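Local structure of ribulose-1,5-bisphosphate carboxylase/oxygenase large subunit (Rhodopseudomonas palustris, 3QFW) at residues B[14-18]-B[19-23]; B[70-73]-B[74-77]; B[173-177]-B[178-182]; B[324-327]-B[328-331]. The protein belongs to the RuBisCO-like proteins, relatives of the large subunit of the carbon-fixing enzyme, and is probably a magnesium-binding enzyme whose own reaction is uncertain. All blocks are in the same frame, centred on the assembly; numbering follows the deposited sequence.

Contact 1: B[14-18]-B[19-23]; sequences IASDA and ERIEQ
A first torsion of 166° swings OG of Ser16 away from its own backbone N and toward the turn that follows, while 178° in Ile21 sends CG1 back over Ser16 and turns CG2 toward the carbonyl oxygens of Asp17 and Ala18. Asp17 O is where these groups converge. It accepts the hydroxyl of Ser16 at 3.0 Å from OG, in the plane of the carbonyl and on a lone pair. The same oxygen takes a second, weak bond from the backbone, Ile21 N to Asp17 O at 3.1 Å, bent to 124°, in the i to i+4 spacing of a helical turn. Ser16 OG also lies 3.2 Å from Ile21 N, but the angle is too poor for a bond. The carbon atoms close in around Asp17 O: Ile21 CB is 3.5 Å from Ser16 OG, and Ile21 CG2 sits 3.4 Å from Ala18 O. At the far end of the same side chain, Ile21 CD1 rests 4.1 Å from Ser16 CB and makes a loose apolar contact with Ile14 CG2 at 4.4 Å. This is the connection from strand 8-15 into helix 18-31, which packs on the antiparallel sheet of the N-terminal domain; Ile21 goes on to touch Tyr65 and Val57 of neighbouring strands. Asp17, Ala18 and Glu19 stay on the exposed side, where Ala18 N donates a weak bond to Asp17 OD1 at 3.5 Å. Asp17 O is thus shared by two donors, and the in-plane bond from the Ser16 hydroxyl supplements the strongly bent one from Ile21 N.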
loop_
_atom_site.group_PDB
_atom_site.type_symbol
_atom_site.label_atom_id
_atom_site.label_comp_id
_atom_site.label_asym_id
_atom_site.label_seq_id
_atom_site.Cartn_x
_atom_site.Cartn_y
_atom_site.Cartn_z
ATOM N N ILE B 14 -0.822 -17.593 -12.076
ATOM C CA ILE B 14 -1.358 -18.438 -11.020
ATOM C C ILE B 14 -0.603 -19.752 -10.896
ATOM O O ILE B 14 -0.359 -20.441 -11.893
ATOM C CB ILE B 14 -2.841 -18.750 -11.264
ATOM C CG1 ILE B 14 -3.660 -17.458 -11.333
ATOM C CG2 ILE B 14 -3.374 -19.674 -10.168
ATOM C CD1 ILE B 14 -5.125 -17.685 -11.682
ATOM N N ALA B 15 -0.215 -20.074 -9.669
ATOM C CA ALA B 15 0.331 -21.385 -9.345
ATOM C C ALA B 15 -0.819 -22.359 -9.126
ATOM O O ALA B 15 -1.552 -22.259 -8.137
ATOM C CB ALA B 15 1.199 -21.306 -8.097
ATOM N N SER B 16 -0.982 -23.302 -10.047
ATOM C CA SER B 16 -2.093 -24.242 -9.956
ATOM C C SER B 16 -1.861 -25.512 -10.767
ATOM O O SER B 16 -0.928 -25.595 -11.568
ATOM C CB SER B 16 -3.390 -23.563 -10.395
ATOM O OG SER B 16 -4.413 -24.514 -10.627
ATOM N N ASP B 17 -2.716 -26.504 -10.532
ATOM C CA ASP B 17 -2.688 -27.759 -11.269
ATOM C C ASP B 17 -3.495 -27.598 -12.546
ATOM O O ASP B 17 -4.143 -26.574 -12.746
ATOM C CB ASP B 17 -3.290 -28.878 -10.417
ATOM C CG ASP B 17 -2.302 -29.993 -10.130
ATOM O OD1 ASP B 17 -1.628 -30.452 -11.077
ATOM O OD2 ASP B 17 -2.200 -30.407 -8.954
ATOM N N ALA B 18 -3.456 -28.603 -13.412
ATOM C CA ALA B 18 -4.292 -28.595 -14.606
ATOM C C ALA B 18 -5.724 -28.931 -14.211
ATOM O O ALA B 18 -6.683 -28.511 -14.860
ATOM C CB ALA B 18 -3.774 -29.591 -15.629
ATOM N N GLU B 19 -5.855 -29.689 -13.131
ATOM C CA GLU B 19 -7.156 -30.118 -12.644
ATOM C C GLU B 19 -7.963 -28.955 -12.080
ATOM O O GLU B 19 -9.181 -28.888 -12.259
ATOM C CB GLU B 19 -6.973 -31.197 -11.574
ATOM C CG GLU B 19 -8.160 -31.364 -10.638
ATOM C CD GLU B 19 -7.777 -32.054 -9.342
ATOM O OE1 GLU B 19 -6.627 -32.535 -9.242
ATOM O OE2 GLU B 19 -8.623 -32.111 -8.422
ATOM N N ARG B 20 -7.281 -28.038 -11.402
ATOM C CA ARG B 20 -7.964 -26.985 -10.654
ATOM C C ARG B 20 -7.809 -25.593 -11.266
ATOM O O ARG B 20 -8.449 -24.648 -10.811
ATOM C CB ARG B 20 -7.494 -26.977 -9.192
ATOM C CG ARG B 20 -7.980 -28.180 -8.381
ATOM C CD ARG B 20 -7.331 -28.271 -6.997
ATOM N NE ARG B 20 -7.733 -27.193 -6.093
ATOM C CZ ARG B 20 -7.640 -27.257 -4.767
ATOM N NH1 ARG B 20 -7.172 -28.355 -4.186
ATOM N NH2 ARG B 20 -8.024 -26.233 -4.017
ATOM N N ILE B 21 -6.972 -25.469 -12.294
ATOM C CA ILE B 21 -6.705 -24.161 -12.907
ATOM C C ILE B 21 -7.949 -23.516 -13.522
ATOM O O ILE B 21 -8.192 -22.325 -13.337
ATOM C CB ILE B 21 -5.558 -24.209 -13.956
ATOM C CG1 ILE B 21 -5.368 -22.833 -14.601
ATOM C CG2 ILE B 21 -5.831 -25.264 -15.015
ATOM C CD1 ILE B 21 -5.115 -21.706 -13.602
ATOM N N GLU B 22 -8.739 -24.297 -14.251
ATOM C CA GLU B 22 -9.986 -23.779 -14.812
ATOM C C GLU B 22 -10.896 -23.226 -13.716
ATOM O O GLU B 22 -11.398 -22.109 -13.828
ATOM C CB GLU B 22 -10.710 -24.847 -15.634
ATOM C CG GLU B 22 -10.051 -25.156 -16.967
ATOM C CD GLU B 22 -10.042 -23.963 -17.910
ATOM O OE1 GLU B 22 -10.726 -22.958 -17.617
ATOM O OE2 GLU B 22 -9.349 -24.029 -18.949
ATOM N N GLN B 23 -11.099 -24.013 -12.660
ATOM C CA GLN B 23 -11.891 -23.592 -11.502
ATOM C C GLN B 23 -11.280 -22.371 -10.812
ATOM O O GLN B 23 -11.971 -21.401 -10.499
ATOM C CB GLN B 23 -12.009 -24.747 -10.495
ATOM C CG GLN B 23 -12.576 -24.351 -9.134
ATOM C CD GLN B 23 -12.575 -25.503 -8.132
ATOM O OE1 GLN B 23 -11.545 -26.145 -7.901
ATOM N NE2 GLN B 23 -13.734 -25.766 -7.531
#

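Contact 2: B[70-73]-B[74-77]; sequences GLAA and ATAP
Ala72 O is gripped twice by Thr75. The hydroxyl donates to it, Thr75 OG1 to Ala72 O at 2.8 Å and nearly along the C=O axis; the backbone donates as well, Thr75 N to Ala72 O at 3.1 Å, from above the carbonyl plane. The threonine can do both because its OG1 is placed between its own N and carbonyl carbon (chi1 71°), folded back over the turn. That leaves the methyl to lie alongside the alanine, CG2 of Thr75 4.0 Å from CB of Ala72. One residue on, Ala76 N bonds to Ala73 O at 3.0 Å. Two successive bonds of i to i+3 spacing make this a short 3-10 turn, and it carries the chain off the end of strand 64-71 in the antiparallel sheet of the N-terminal domain toward helix 80-88. A valine in place of Thr75 would probably keep the methyl packing but leave Ala72 O with the out-of-plane backbone bond as its remaining grip within the turn. Further out, Ile50 packs on both Ala72 and Thr75, and Met86 of helix 80-88 covers Thr75 and Ala76. The carbonyl of Thr75 accepts from Gln82 and from Gln172 of the second subunit.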
loop_
_atom_site.group_PDB
_atom_site.type_symbol
_atom_site.label_atom_id
_atom_site.label_comp_id
_atom_site.label_asym_id
_atom_site.label_seq_id
_atom_site.Cartn_x
_atom_site.Cartn_y
_atom_site.Cartn_z
ATOM N N GLY B 70 -11.372 -10.309 -18.136
ATOM C CA GLY B 70 -12.014 -9.100 -18.607
ATOM C C GLY B 70 -12.862 -8.544 -17.488
ATOM O O GLY B 70 -13.829 -9.179 -17.060
ATOM N N LEU B 71 -12.503 -7.361 -17.008
ATOM C CA LEU B 71 -13.199 -6.741 -15.887
ATOM C C LEU B 71 -14.022 -5.554 -16.362
ATOM O O LEU B 71 -13.504 -4.671 -17.035
ATOM C CB LEU B 71 -12.206 -6.283 -14.812
ATOM C CG LEU B 71 -11.403 -7.359 -14.066
ATOM C CD1 LEU B 71 -10.379 -6.731 -13.121
ATOM C CD2 LEU B 71 -12.322 -8.298 -13.300
ATOM N N ALA B 72 -15.308 -5.536 -16.017
ATOM C CA ALA B 72 -16.169 -4.420 -16.396
ATOM C C ALA B 72 -15.571 -3.088 -15.954
ATOM O O ALA B 72 -15.309 -2.885 -14.767
ATOM C CB ALA B 72 -17.554 -4.592 -15.817
ATOM N N ALA B 73 -15.345 -2.190 -16.911
ATOM C CA ALA B 73 -14.829 -0.856 -16.602
ATOM C C ALA B 73 -15.715 -0.091 -15.616
ATOM O O ALA B 73 -15.235 0.776 -14.884
ATOM C CB ALA B 73 -14.646 -0.042 -17.879
ATOM N N ALA B 74 -17.008 -0.398 -15.618
ATOM C CA ALA B 74 -17.951 0.291 -14.741
ATOM C C ALA B 74 -17.522 0.163 -13.285
ATOM O O ALA B 74 -17.721 1.078 -12.493
ATOM C CB ALA B 74 -19.356 -0.258 -14.926
ATOM N N THR B 75 -16.926 -0.976 -12.949
ATOM C CA THR B 75 -16.557 -1.263 -11.565
ATOM C C THR B 75 -15.340 -0.455 -11.118
ATOM O O THR B 75 -15.141 -0.228 -9.919
ATOM C CB THR B 75 -16.295 -2.767 -11.350
ATOM O OG1 THR B 75 -15.081 -3.153 -12.003
ATOM C CG2 THR B 75 -17.440 -3.585 -11.909
ATOM N N ALA B 76 -14.525 -0.008 -12.072
ATOM C CA ALA B 76 -13.328 0.741 -11.704
ATOM C C ALA B 76 -13.144 2.052 -12.476
ATOM O O ALA B 76 -12.529 2.077 -13.555
ATOM C CB ALA B 76 -12.100 -0.149 -11.830
ATOM N N PRO B 77 -13.657 3.155 -11.910
ATOM C CA PRO B 77 -13.510 4.494 -12.482
ATOM C C PRO B 77 -12.032 4.872 -12.532
ATOM O O PRO B 77 -11.217 4.206 -11.891
ATOM C CB PRO B 77 -14.246 5.396 -11.474
ATOM C CG PRO B 77 -14.997 4.488 -10.585
ATOM C CD PRO B 77 -14.235 3.208 -10.561
#

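Contact 3: B[173-177]-B[178-182]; sequences AFSPF and AERAA
Two straight backbone bonds start the helix: Arg180 N to Pro176 O and Ala181 N to Phe177 O, each 2.9 Å, each close to linear at the hydrogen. The side chain of Arg180 then doubles back along this first turn, bent at chi3 (80°), and brings NH1 to 2.7 Å from Ser175 O, which lies at the guanidinium edge and in its plane. The strongest partner of Arg180 is Asp165, in a salt bridge through NE; NH2 bonds to the carbonyl of Ala170. Held this way, the guanidinium stands almost square to the Phe177 ring, the planes 88° apart, with NH2 of Arg180 3.4 Å from CD1 of Phe177. Ala181 CB sits over one face of that ring, 4.2 Å from Phe177 CE2, while Val218 and Ile219 of helix 209-222 also pack on the ring. On the outer side, Glu179 curls toward the proline and sets OE1 3.1 Å from Pro176 CB. Pro176 occupies the N-cap position of helix 177-195, and the arginine ties that helix start back to the end of strand 162-165, a beta-alpha unit of the TIM barrel that forms the catalytic domain of the RuBisCO family.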
loop_
_atom_site.group_PDB
_atom_site.type_symbol
_atom_site.label_atom_id
_atom_site.label_comp_id
_atom_site.label_asym_id
_atom_site.label_seq_id
_atom_site.Cartn_x
_atom_site.Cartn_y
_atom_site.Cartn_z
ATOM N N ALA B 173 12.904 14.699 13.631
ATOM C CA ALA B 173 13.503 15.804 14.374
ATOM C C ALA B 173 14.951 15.978 13.948
ATOM O O ALA B 173 15.463 17.096 13.891
ATOM C CB ALA B 173 13.409 15.554 15.874
ATOM N N PHE B 174 15.597 14.847 13.668
ATOM C CA PHE B 174 16.906 14.772 13.031
ATOM C C PHE B 174 17.183 15.886 12.035
ATOM O O PHE B 174 18.262 16.485 12.011
ATOM C CB PHE B 174 16.951 13.492 12.201
ATOM C CG PHE B 174 17.328 12.283 12.971
ATOM C CD1 PHE B 174 18.222 12.365 14.019
ATOM C CD2 PHE B 174 16.803 11.053 12.630
ATOM C CE1 PHE B 174 18.578 11.239 14.725
ATOM C CE2 PHE B 174 17.151 9.926 13.323
ATOM C CZ PHE B 174 18.041 10.016 14.374
ATOM N N SER B 175 16.216 16.099 11.159
ATOM C CA SER B 175 16.399 16.964 9.998
ATOM C C SER B 175 15.038 17.136 9.362
ATOM O O SER B 175 14.733 16.504 8.347
ATOM C CB SER B 175 17.396 16.352 9.004
ATOM O OG SER B 175 16.933 15.117 8.476
ATOM N N PRO B 176 14.205 17.981 9.979
ATOM C CA PRO B 176 12.817 18.211 9.572
ATOM C C PRO B 176 12.741 18.609 8.105
ATOM O O PRO B 176 13.648 19.265 7.623
ATOM C CB PRO B 176 12.388 19.383 10.458
ATOM C CG PRO B 176 13.249 19.259 11.679
ATOM C CD PRO B 176 14.573 18.774 11.169
ATOM N N PHE B 177 11.657 18.238 7.430
ATOM C CA PHE B 177 11.523 18.490 5.999
ATOM C C PHE B 177 11.856 19.925 5.618
ATOM O O PHE B 177 12.618 20.154 4.678
ATOM C CB PHE B 177 10.124 18.144 5.478
ATOM C CG PHE B 177 9.999 18.306 3.991
ATOM C CD1 PHE B 177 10.326 17.261 3.141
ATOM C CD2 PHE B 177 9.615 19.520 3.441
ATOM C CE1 PHE B 177 10.250 17.417 1.753
ATOM C CE2 PHE B 177 9.536 19.681 2.062
ATOM C CZ PHE B 177 9.850 18.626 1.220
ATOM N N ALA B 178 11.273 20.889 6.327
ATOM C CA ALA B 178 11.469 22.293 5.956
ATOM C C ALA B 178 12.946 22.687 6.004
ATOM O O ALA B 178 13.496 23.197 5.027
ATOM C CB ALA B 178 10.632 23.205 6.837
ATOM N N GLU B 179 13.586 22.429 7.140
ATOM C CA GLU B 179 15.001 22.726 7.314
ATOM C C GLU B 179 15.893 22.007 6.298
ATOM O O GLU B 179 16.829 22.599 5.760
ATOM C CB GLU B 179 15.452 22.379 8.737
ATOM C CG GLU B 179 15.007 23.378 9.797
ATOM C CD GLU B 179 13.591 23.139 10.295
ATOM O OE1 GLU B 179 12.857 22.328 9.686
ATOM O OE2 GLU B 179 13.213 23.759 11.313
ATOM N N ARG B 180 15.606 20.734 6.037
ATOM C CA ARG B 180 16.408 19.949 5.088
ATOM C C ARG B 180 16.297 20.463 3.650
ATOM O O ARG B 180 17.305 20.595 2.936
ATOM C CB ARG B 180 16.008 18.470 5.141
ATOM C CG ARG B 180 16.674 17.604 4.091
ATOM C CD ARG B 180 16.370 16.124 4.292
ATOM N NE ARG B 180 15.062 15.711 3.780
ATOM C CZ ARG B 180 13.997 15.478 4.541
ATOM N NH1 ARG B 180 14.073 15.639 5.857
ATOM N NH2 ARG B 180 12.851 15.091 3.991
ATOM N N ALA B 181 15.072 20.736 3.217
ATOM C CA ALA B 181 14.849 21.208 1.856
ATOM C C ALA B 181 15.587 22.523 1.634
ATOM O O ALA B 181 16.167 22.754 0.572
ATOM C CB ALA B 181 13.362 21.369 1.584
ATOM N N ALA B 182 15.575 23.383 2.646
ATOM C CA ALA B 182 16.242 24.676 2.535
ATOM C C ALA B 182 17.751 24.495 2.420
ATOM O O ALA B 182 18.365 24.914 1.440
ATOM C CB ALA B 182 15.893 25.566 3.712
#

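Contact 4: B[324-327]-B[328-331]; sequences LQRV and NELL
Arg326 and Glu329 run side by side and point the same way across the first turn of helix 327-334, which follows strand 315-319 in the TIM barrel. Their planes are 20° apart, and the guanidinium grips side-on, with NE and NH2 each taking one oxygen: NE reaches OE1 of Glu329 at 2.6 Å, on the syn side but tilted out of the carboxylate plane, and NH2 reaches OE2 of Glu329 at 3.1 Å, from above that plane. The arginine gets there by folding, with kinks at chi2 (-77°) and chi3 (-45°) that curl it round to the Glu329 carboxylate, whereas the glutamate chain is extended beyond CG. OE2 of Glu329 has a second partner in the hydroxyl of Tyr286, so two residues hold the carboxylate. A leucine in place of Arg326 would probably leave the Glu329 carboxylate without its charged mate and freer to turn about its chain. Leu330 CD2 comes within 4.0 Å of Arg326 NH2, and Leu330 N bonds to Arg326 O at 3.0 Å. Val327 and Leu331 also point the same way on the buried side, where Phe360 of helix 353-366 packs on the valine and Leu340 on the leucine; their closest carbon approach is tighter than normal and its detail is doubtful. At the mouth of the turn a water takes the place of a direct backbone bond, donating to Gln325 O at 2.6 Å and accepting from Glu329 N at 3.0 Å.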
loop_
_atom_site.group_PDB
_atom_site.type_symbol
_atom_site.label_atom_id
_atom_site.label_comp_id
_atom_site.label_asym_id
_atom_site.label_seq_id
_atom_site.Cartn_x
_atom_site.Cartn_y
_atom_site.Cartn_z
ATOM N N LEU B 324 31.795 2.356 -10.803
ATOM C CA LEU B 324 32.405 2.803 -12.048
ATOM C C LEU B 324 32.569 1.650 -13.031
ATOM O O LEU B 324 32.582 1.858 -14.252
ATOM C CB LEU B 324 33.761 3.459 -11.774
ATOM C CG LEU B 324 33.837 4.952 -12.107
ATOM C CD1 LEU B 324 33.723 5.175 -13.604
ATOM C CD2 LEU B 324 32.766 5.737 -11.364
ATOM N N GLN B 325 32.694 0.438 -12.495
ATOM C CA GLN B 325 32.903 -0.754 -13.310
ATOM C C GLN B 325 31.621 -1.263 -13.969
ATOM O O GLN B 325 31.682 -2.077 -14.888
ATOM C CB GLN B 325 33.511 -1.887 -12.475
ATOM C CG GLN B 325 32.475 -2.727 -11.727
ATOM C CD GLN B 325 32.971 -4.127 -11.407
ATOM O OE1 GLN B 325 32.184 -5.071 -11.319
ATOM N NE2 GLN B 325 34.284 -4.267 -11.231
ATOM N N ARG B 326 30.471 -0.794 -13.497
ATOM C CA ARG B 326 29.185 -1.308 -13.978
ATOM C C ARG B 326 28.584 -0.428 -15.071
ATOM O O ARG B 326 27.690 -0.861 -15.794
ATOM C CB ARG B 326 28.169 -1.419 -12.835
ATOM C CG ARG B 326 28.577 -2.287 -11.650
ATOM C CD ARG B 326 28.453 -3.781 -11.940
ATOM N NE ARG B 326 27.198 -4.139 -12.600
ATOM C CZ ARG B 326 26.083 -4.504 -11.974
ATOM N NH1 ARG B 326 26.041 -4.550 -10.648
ATOM N NH2 ARG B 326 25.002 -4.818 -12.679
ATOM N N VAL B 327 29.067 0.805 -15.175
ATOM C CA VAL B 327 28.455 1.801 -16.058
ATOM C C VAL B 327 28.259 1.359 -17.523
ATOM O O VAL B 327 27.158 1.459 -18.053
ATOM C CB VAL B 327 29.208 3.146 -16.001
ATOM C CG1 VAL B 327 28.890 3.990 -17.229
ATOM C CG2 VAL B 327 28.859 3.891 -14.726
ATOM N N ASN B 328 29.302 0.868 -18.179
ATOM C CA ASN B 328 29.127 0.445 -19.572
ATOM C C ASN B 328 28.146 -0.720 -19.731
ATOM O O ASN B 328 27.282 -0.696 -20.614
ATOM C CB ASN B 328 30.474 0.149 -20.249
ATOM C CG ASN B 328 31.313 1.394 -20.426
ATOM O OD1 ASN B 328 30.804 2.514 -20.348
ATOM N ND2 ASN B 328 32.607 1.210 -20.669
ATOM N N GLU B 329 28.287 -1.731 -18.880
ATOM C CA GLU B 329 27.312 -2.823 -18.801
ATOM C C GLU B 329 25.878 -2.291 -18.765
ATOM O O GLU B 329 25.029 -2.685 -19.568
ATOM C CB GLU B 329 27.564 -3.700 -17.562
ATOM C CG GLU B 329 26.452 -4.744 -17.298
ATOM C CD GLU B 329 26.401 -5.241 -15.850
ATOM O OE1 GLU B 329 27.326 -4.933 -15.068
ATOM O OE2 GLU B 329 25.425 -5.945 -15.497
ATOM N N LEU B 330 25.608 -1.387 -17.835
ATOM C CA LEU B 330 24.231 -0.947 -17.638
ATOM C C LEU B 330 23.717 -0.109 -18.803
ATOM O O LEU B 330 22.532 -0.139 -19.123
ATOM C CB LEU B 330 24.072 -0.214 -16.305
ATOM C CG LEU B 330 24.242 -1.137 -15.096
ATOM C CD1 LEU B 330 24.199 -0.330 -13.818
ATOM C CD2 LEU B 330 23.168 -2.218 -15.092
ATOM N N LEU B 331 24.606 0.648 -19.438
ATOM C CA LEU B 331 24.198 1.445 -20.583
ATOM C C LEU B 331 24.018 0.567 -21.811
ATOM O O LEU B 331 23.191 0.866 -22.673
ATOM C CB LEU B 331 25.188 2.575 -20.850
ATOM C CG LEU B 331 25.048 3.829 -19.977
ATOM C CD1 LEU B 331 23.696 3.947 -19.316
ATOM C CD2 LEU B 331 26.143 3.914 -18.942
HETATM O O HOH W 1 30.645 -2.458 -17.224
#

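Contacts 1 and 2 belong to the same antiparallel sheet of the N-terminal domain, at neighbouring strands 8-15 and 64-71, with centres 25 Å apart. Contacts 3 and 4 start two helices of the TIM-barrel domain, 34 Å apart between centres. Within one chain, contacts 2 and 3 have their centres 43 Å apart, yet the dimer joins them: Ala74 of contact 2 packs on Phe174 of contact 3 in the second subunit. That pairing of N-terminal domain with the partner's barrel recalls RuBisCO, where the active site lies at such an interface. A sulfate ion, probably from the crystallisation liquor, sits about 3 Å from the side chain of Asn328 in contact 4.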